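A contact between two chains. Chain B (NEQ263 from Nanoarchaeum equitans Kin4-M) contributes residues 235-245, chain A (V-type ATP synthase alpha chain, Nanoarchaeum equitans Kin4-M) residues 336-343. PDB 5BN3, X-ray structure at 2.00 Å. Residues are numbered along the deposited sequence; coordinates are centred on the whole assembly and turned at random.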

ATOM      1  N   LEU B 235     -22.360   7.593   2.437  1.00 31.63           N
ATOM      2  CA  LEU B 235     -22.586   6.214   2.860  1.00 31.37           C
ATOM      3  C   LEU B 235     -21.490   5.748   3.812  1.00 38.58           C
ATOM      4  O   LEU B 235     -21.757   5.036   4.781  1.00 33.74           O
ATOM      5  CB  LEU B 235     -22.662   5.281   1.646  1.00 39.12           C
ATOM      6  CG  LEU B 235     -23.288   3.910   1.910  1.00 46.87           C
ATOM      7  CD1 LEU B 235     -24.780   4.056   2.164  1.00 37.25           C
ATOM      8  CD2 LEU B 235     -23.030   2.939   0.765  1.00 43.01           C
ATOM      9  N   ARG B 236     -20.257   6.157   3.531  1.00 31.40           N
ATOM     10  CA  ARG B 236     -19.122   5.817   4.382  1.00 28.87           C
ATOM     11  C   ARG B 236     -19.233   6.513   5.731  1.00 32.77           C
ATOM     12  O   ARG B 236     -18.855   5.956   6.764  1.00 34.74           O
ATOM     13  CB  ARG B 236     -17.812   6.213   3.694  1.00 31.14           C
ATOM     14  CG  ARG B 236     -16.570   6.005   4.543  1.00 31.33           C
ATOM     15  CD  ARG B 236     -15.307   6.273   3.742  1.00 30.51           C
ATOM     16  NE  ARG B 236     -15.253   7.645   3.240  1.00 32.46           N
ATOM     17  CZ  ARG B 236     -14.314   8.106   2.420  1.00 38.25           C
ATOM     18  NH1 ARG B 236     -13.343   7.307   2.005  1.00 32.67           N
ATOM     19  NH2 ARG B 236     -14.350   9.365   2.013  1.00 37.74           N
ATOM     20  N   GLU B 237     -19.749   7.735   5.715  1.00 31.23           N
ATOM     21  CA  GLU B 237     -19.925   8.497   6.941  1.00 37.61           C
ATOM     22  C   GLU B 237     -20.888   7.773   7.881  1.00 38.28           C
ATOM     23  O   GLU B 237     -20.621   7.631   9.076  1.00 44.20           O
ATOM     24  CB  GLU B 237     -20.430   9.902   6.616  1.00 40.07           C
ATOM     25  CG  GLU B 237     -20.524  10.802   7.822  1.00 50.51           C
ATOM     26  CD  GLU B 237     -20.793  12.245   7.460  1.00 56.28           C
ATOM     27  OE1 GLU B 237     -20.780  12.584   6.255  1.00 54.21           O
ATOM     28  OE2 GLU B 237     -21.017  13.047   8.387  1.00 53.07           O
ATOM     29  N   ILE B 238     -21.999   7.303   7.322  1.00 35.64           N
ATOM     30  CA  ILE B 238     -22.994   6.547   8.074  1.00 34.84           C
ATOM     31  C   ILE B 238     -22.448   5.193   8.513  1.00 43.68           C
ATOM     32  O   ILE B 238     -22.644   4.777   9.656  1.00 44.65           O
ATOM     33  CB  ILE B 238     -24.273   6.345   7.237  1.00 38.64           C
ATOM     34  CG1 ILE B 238     -24.865   7.706   6.866  1.00 37.15           C
ATOM     35  CG2 ILE B 238     -25.289   5.502   7.991  1.00 42.49           C
ATOM     36  CD1 ILE B 238     -26.079   7.629   5.980  1.00 38.47           C
ATOM     37  N   SER B 239     -21.762   4.510   7.603  1.00 36.66           N
ATOM     38  CA  SER B 239     -21.163   3.216   7.908  1.00 42.17           C
ATOM     39  C   SER B 239     -20.172   3.297   9.064  1.00 39.61           C
ATOM     40  O   SER B 239     -20.046   2.352   9.834  1.00 44.04           O
ATOM     41  CB  SER B 239     -20.464   2.648   6.672  1.00 40.01           C
ATOM     42  OG  SER B 239     -19.765   1.461   6.994  1.00 72.31           O
ATOM     43  N   THR B 240     -19.475   4.425   9.170  1.00 42.14           N
ATOM     44  CA  THR B 240     -18.469   4.636  10.207  1.00 44.22           C
ATOM     45  C   THR B 240     -19.111   5.046  11.540  1.00 43.03           C
ATOM     46  O   THR B 240     -18.571   4.760  12.612  1.00 45.95           O
ATOM     47  CB  THR B 240     -17.435   5.700   9.764  1.00 49.73           C
ATOM     48  OG1 THR B 240     -16.882   5.330   8.493  1.00 48.86           O
ATOM     49  CG2 THR B 240     -16.314   5.817  10.770  1.00 51.69           C
ATOM     50  N   LEU B 241     -20.270   5.697  11.469  1.00 46.46           N
ATOM     51  CA  LEU B 241     -21.020   6.073  12.669  1.00 60.83           C
ATOM     52  C   LEU B 241     -21.592   4.833  13.349  1.00 61.98           C
ATOM     53  O   LEU B 241     -21.487   4.672  14.565  1.00 65.38           O
ATOM     54  CB  LEU B 241     -22.129   7.066  12.323  1.00 49.03           C
ATOM     55  CG  LEU B 241     -21.659   8.500  12.079  1.00 54.07           C
ATOM     56  CD1 LEU B 241     -22.814   9.375  11.636  1.00 49.80           C
ATOM     57  CD2 LEU B 241     -21.015   9.070  13.333  1.00 52.46           C
ATOM     58  N   ARG B 242     -22.212   3.969  12.553  1.00 56.02           N
ATOM     59  CA  ARG B 242     -22.401   2.584  12.938  1.00 59.95           C
ATOM     60  C   ARG B 242     -20.973   2.093  13.102  1.00 67.02           C
ATOM     61  O   ARG B 242     -20.098   2.501  12.354  1.00 88.44           O
ATOM     62  CB  ARG B 242     -23.084   1.833  11.796  1.00 61.14           C
ATOM     63  CG  ARG B 242     -24.339   1.075  12.187  1.00 81.21           C
ATOM     64  CD  ARG B 242     -25.462   1.304  11.175  1.00 65.21           C
ATOM     65  NE  ARG B 242     -25.060   1.006   9.801  1.00 70.53           N
ATOM     66  CZ  ARG B 242     -25.866   1.095   8.745  1.00 80.28           C
ATOM     67  NH1 ARG B 242     -27.130   1.469   8.897  1.00 66.67           N
ATOM     68  NH2 ARG B 242     -25.409   0.806   7.536  1.00 65.29           N
ATOM     69  N   LYS B 243     -20.696   1.242  14.076  1.00 66.54           N
ATOM     70  CA  LYS B 243     -19.308   0.834  14.258  1.00 76.48           C
ATOM     71  C   LYS B 243     -18.927  -0.310  13.312  1.00 68.79           C
ATOM     72  O   LYS B 243     -18.325  -1.301  13.730  1.00 69.61           O
ATOM     73  CB  LYS B 243     -19.038   0.467  15.715  1.00 79.91           C
ATOM     74  CG  LYS B 243     -19.254   1.607  16.708  1.00 83.07           C
ATOM     75  CD  LYS B 243     -18.246   2.732  16.496  1.00 84.57           C
ATOM     76  CE  LYS B 243     -17.816   3.365  17.818  1.00 92.41           C
ATOM     77  NZ  LYS B 243     -16.709   4.357  17.650  1.00 80.21           N
ATOM     78  N   GLU B 244     -19.271  -0.152  12.034  1.00 60.13           N
ATOM     79  CA  GLU B 244     -19.028  -1.175  11.017  1.00 71.63           C
ATOM     80  C   GLU B 244     -17.548  -1.375  10.703  1.00 62.72           C
ATOM     81  O   GLU B 244     -16.752  -0.435  10.763  1.00 63.89           O
ATOM     82  CB  GLU B 244     -19.774  -0.833   9.720  1.00 49.14           C
ATOM     83  CG  GLU B 244     -21.289  -0.791   9.847  1.00 64.40           C
ATOM     84  CD  GLU B 244     -21.973  -0.642   8.504  1.00 63.86           C
ATOM     85  OE1 GLU B 244     -23.186  -0.349   8.474  1.00 66.72           O
ATOM     86  OE2 GLU B 244     -21.292  -0.824   7.474  1.00 84.34           O
ATOM     87  N   ILE B 245     -17.194  -2.607  10.353  1.00 60.25           N
ATOM     88  CA  ILE B 245     -15.835  -2.932   9.942  1.00 61.35           C
ATOM     89  C   ILE B 245     -15.590  -2.432   8.519  1.00 54.82           C
ATOM     90  O   ILE B 245     -16.183  -2.937   7.563  1.00 53.63           O
ATOM     91  CB  ILE B 245     -15.577  -4.445  10.028  1.00 66.29           C
ATOM     92  CG1 ILE B 245     -15.683  -4.909  11.485  1.00 71.04           C
ATOM     93  CG2 ILE B 245     -14.215  -4.782   9.465  1.00 67.49           C
ATOM     94  CD1 ILE B 245     -15.576  -6.407  11.669  1.00 65.13           C
TER
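Chain A (336-343) LGEIPSEE

Chain A runs alongside the end of the chain B helix and the loop that follows it, as an irregular strip. Gly337(A), at phi/psi 70/33, ends a helix in a Schellman motif; from Glu338(A) to Pro340(A) the backbone is extended (phi -67 to -80°, psi 122 to 148°). Its direction opposes that of the helix: Gly337(A) lies by Lys243(B), Ile339(A) by Thr240(B) (CA to CA 6.3 Å), and Ser341(A) and Glu342(A) by Arg236(B).

Ile339(A), rotamer m,t, points its CA-to-CB bond toward chain B and carries the largest covered area, 98 Å². Ile339(A) CD1 reaches 3.6 Å from Lys243(B) CD, whose bent m,m start to the side chain precedes a tip at which Lys243(B) NZ stands 3.4 Å from Gly337(A) O. Thr240(B) adopts m, which lets Thr240(B) OG1 donate to Arg236(B) O (2.7 Å) within its own helix; Thr240(B) CG2 is left to pack 3.1 Å from Ile339(A) O and 3.6 Å from Ile339(A) CB.

Arg236(B) extends t,t, then turns at chi3 (60°). Arg236(B) NH1 donates to Glu342(A) OE1 (3.2 Å, 156°), a salt bridge near the guanidinium plane, with Glu342(A) itself extended (t,t). A water accepts from Arg236(B) NH2 (2.8 Å) and donates to Glu342(A) OE1 (3.2 Å). Ser341(A) OG, chi1 t, lies over a guanidinium face, 3.2 Å from Arg236(B) NE, at an angle too poor for a hydrogen bond.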

ATOM      1  N   LEU A 336     -11.541  11.113  20.645  1.00 49.74           N
ATOM      2  CA  LEU A 336     -12.928  10.727  20.884  1.00 44.21           C
ATOM      3  C   LEU A 336     -13.134   9.233  20.665  1.00 55.84           C
ATOM      4  O   LEU A 336     -14.184   8.689  21.001  1.00 59.70           O
ATOM      5  CB  LEU A 336     -13.871  11.515  19.973  1.00 48.59           C
ATOM      6  CG  LEU A 336     -14.147  12.967  20.359  1.00 55.13           C
ATOM      7  CD1 LEU A 336     -14.875  13.690  19.245  1.00 46.26           C
ATOM      8  CD2 LEU A 336     -14.961  13.016  21.634  1.00 54.29           C
ATOM      9  N   GLY A 337     -12.127   8.574  20.100  1.00 50.98           N
ATOM     10  CA  GLY A 337     -12.223   7.157  19.812  1.00 54.18           C
ATOM     11  C   GLY A 337     -13.190   6.887  18.677  1.00 71.96           C
ATOM     12  O   GLY A 337     -13.878   5.864  18.662  1.00 65.38           O
ATOM     13  N   GLU A 338     -13.255   7.816  17.728  1.00 52.80           N
ATOM     14  CA  GLU A 338     -14.050   7.613  16.526  1.00 48.79           C
ATOM     15  C   GLU A 338     -13.265   6.735  15.565  1.00 53.70           C
ATOM     16  O   GLU A 338     -12.035   6.797  15.528  1.00 49.61           O
ATOM     17  CB  GLU A 338     -14.380   8.955  15.864  1.00 55.91           C
ATOM     18  CG  GLU A 338     -15.439   9.775  16.588  1.00 60.27           C
ATOM     19  CD  GLU A 338     -15.678  11.127  15.939  1.00 69.13           C
ATOM     20  OE1 GLU A 338     -14.807  11.583  15.167  1.00 60.43           O
ATOM     21  OE2 GLU A 338     -16.737  11.736  16.201  1.00 63.47           O
ATOM     22  N   ILE A 339     -13.970   5.910  14.797  1.00 57.50           N
ATOM     23  CA  ILE A 339     -13.321   5.076  13.794  1.00 61.84           C
ATOM     24  C   ILE A 339     -12.807   5.961  12.665  1.00 52.30           C
ATOM     25  O   ILE A 339     -13.578   6.700  12.052  1.00 41.86           O
ATOM     26  CB  ILE A 339     -14.281   4.021  13.212  1.00 64.15           C
ATOM     27  CG1 ILE A 339     -14.885   3.168  14.330  1.00 69.46           C
ATOM     28  CG2 ILE A 339     -13.560   3.140  12.203  1.00 62.72           C
ATOM     29  CD1 ILE A 339     -15.901   2.157  13.839  1.00 81.78           C
ATOM     30  N   PRO A 340     -11.495   5.907  12.398  1.00 53.91           N
ATOM     31  CA  PRO A 340     -10.938   6.725  11.318  1.00 55.90           C
ATOM     32  C   PRO A 340     -11.450   6.253   9.967  1.00 53.57           C
ATOM     33  O   PRO A 340     -11.715   5.061   9.803  1.00 53.31           O
ATOM     34  CB  PRO A 340      -9.433   6.455  11.408  1.00 58.09           C
ATOM     35  CG  PRO A 340      -9.210   5.936  12.786  1.00 66.68           C
ATOM     36  CD  PRO A 340     -10.450   5.179  13.139  1.00 61.46           C
ATOM     37  N   SER A 341     -11.603   7.175   9.023  1.00 51.72           N
ATOM     38  CA  SER A 341     -11.913   6.807   7.649  1.00 44.23           C
ATOM     39  C   SER A 341     -10.621   6.836   6.853  1.00 48.38           C
ATOM     40  O   SER A 341      -9.564   6.492   7.379  1.00 54.71           O
ATOM     41  CB  SER A 341     -12.936   7.764   7.039  1.00 51.36           C
ATOM     42  OG  SER A 341     -13.201   7.420   5.693  1.00 69.81           O
ATOM     43  N   GLU A 342     -10.702   7.264   5.598  1.00 46.11           N
ATOM     44  CA  GLU A 342      -9.546   7.233   4.702  1.00 40.94           C
ATOM     45  C   GLU A 342      -8.390   8.100   5.189  1.00 45.93           C
ATOM     46  O   GLU A 342      -8.575   9.285   5.481  1.00 37.78           O
ATOM     47  CB  GLU A 342      -9.950   7.659   3.291  1.00 48.44           C
ATOM     48  CG  GLU A 342      -8.840   7.504   2.269  1.00 44.74           C
ATOM     49  CD  GLU A 342      -9.300   7.792   0.857  1.00 68.87           C
ATOM     50  OE1 GLU A 342     -10.517   8.001   0.653  1.00 53.98           O
ATOM     51  OE2 GLU A 342      -8.444   7.807  -0.053  1.00 55.21           O
ATOM     52  N   GLU A 343      -7.205   7.490   5.260  1.00 34.60           N
ATOM     53  CA  GLU A 343      -5.976   8.133   5.739  1.00 36.81           C
ATOM     54  C   GLU A 343      -6.066   8.602   7.184  1.00 46.76           C
ATOM     55  O   GLU A 343      -5.341   9.509   7.596  1.00 51.99           O
ATOM     56  CB  GLU A 343      -5.563   9.284   4.827  1.00 40.23           C
TER
HETATM   57  O   HOH W   1     -12.144  10.712   0.876  1.00 45.89           O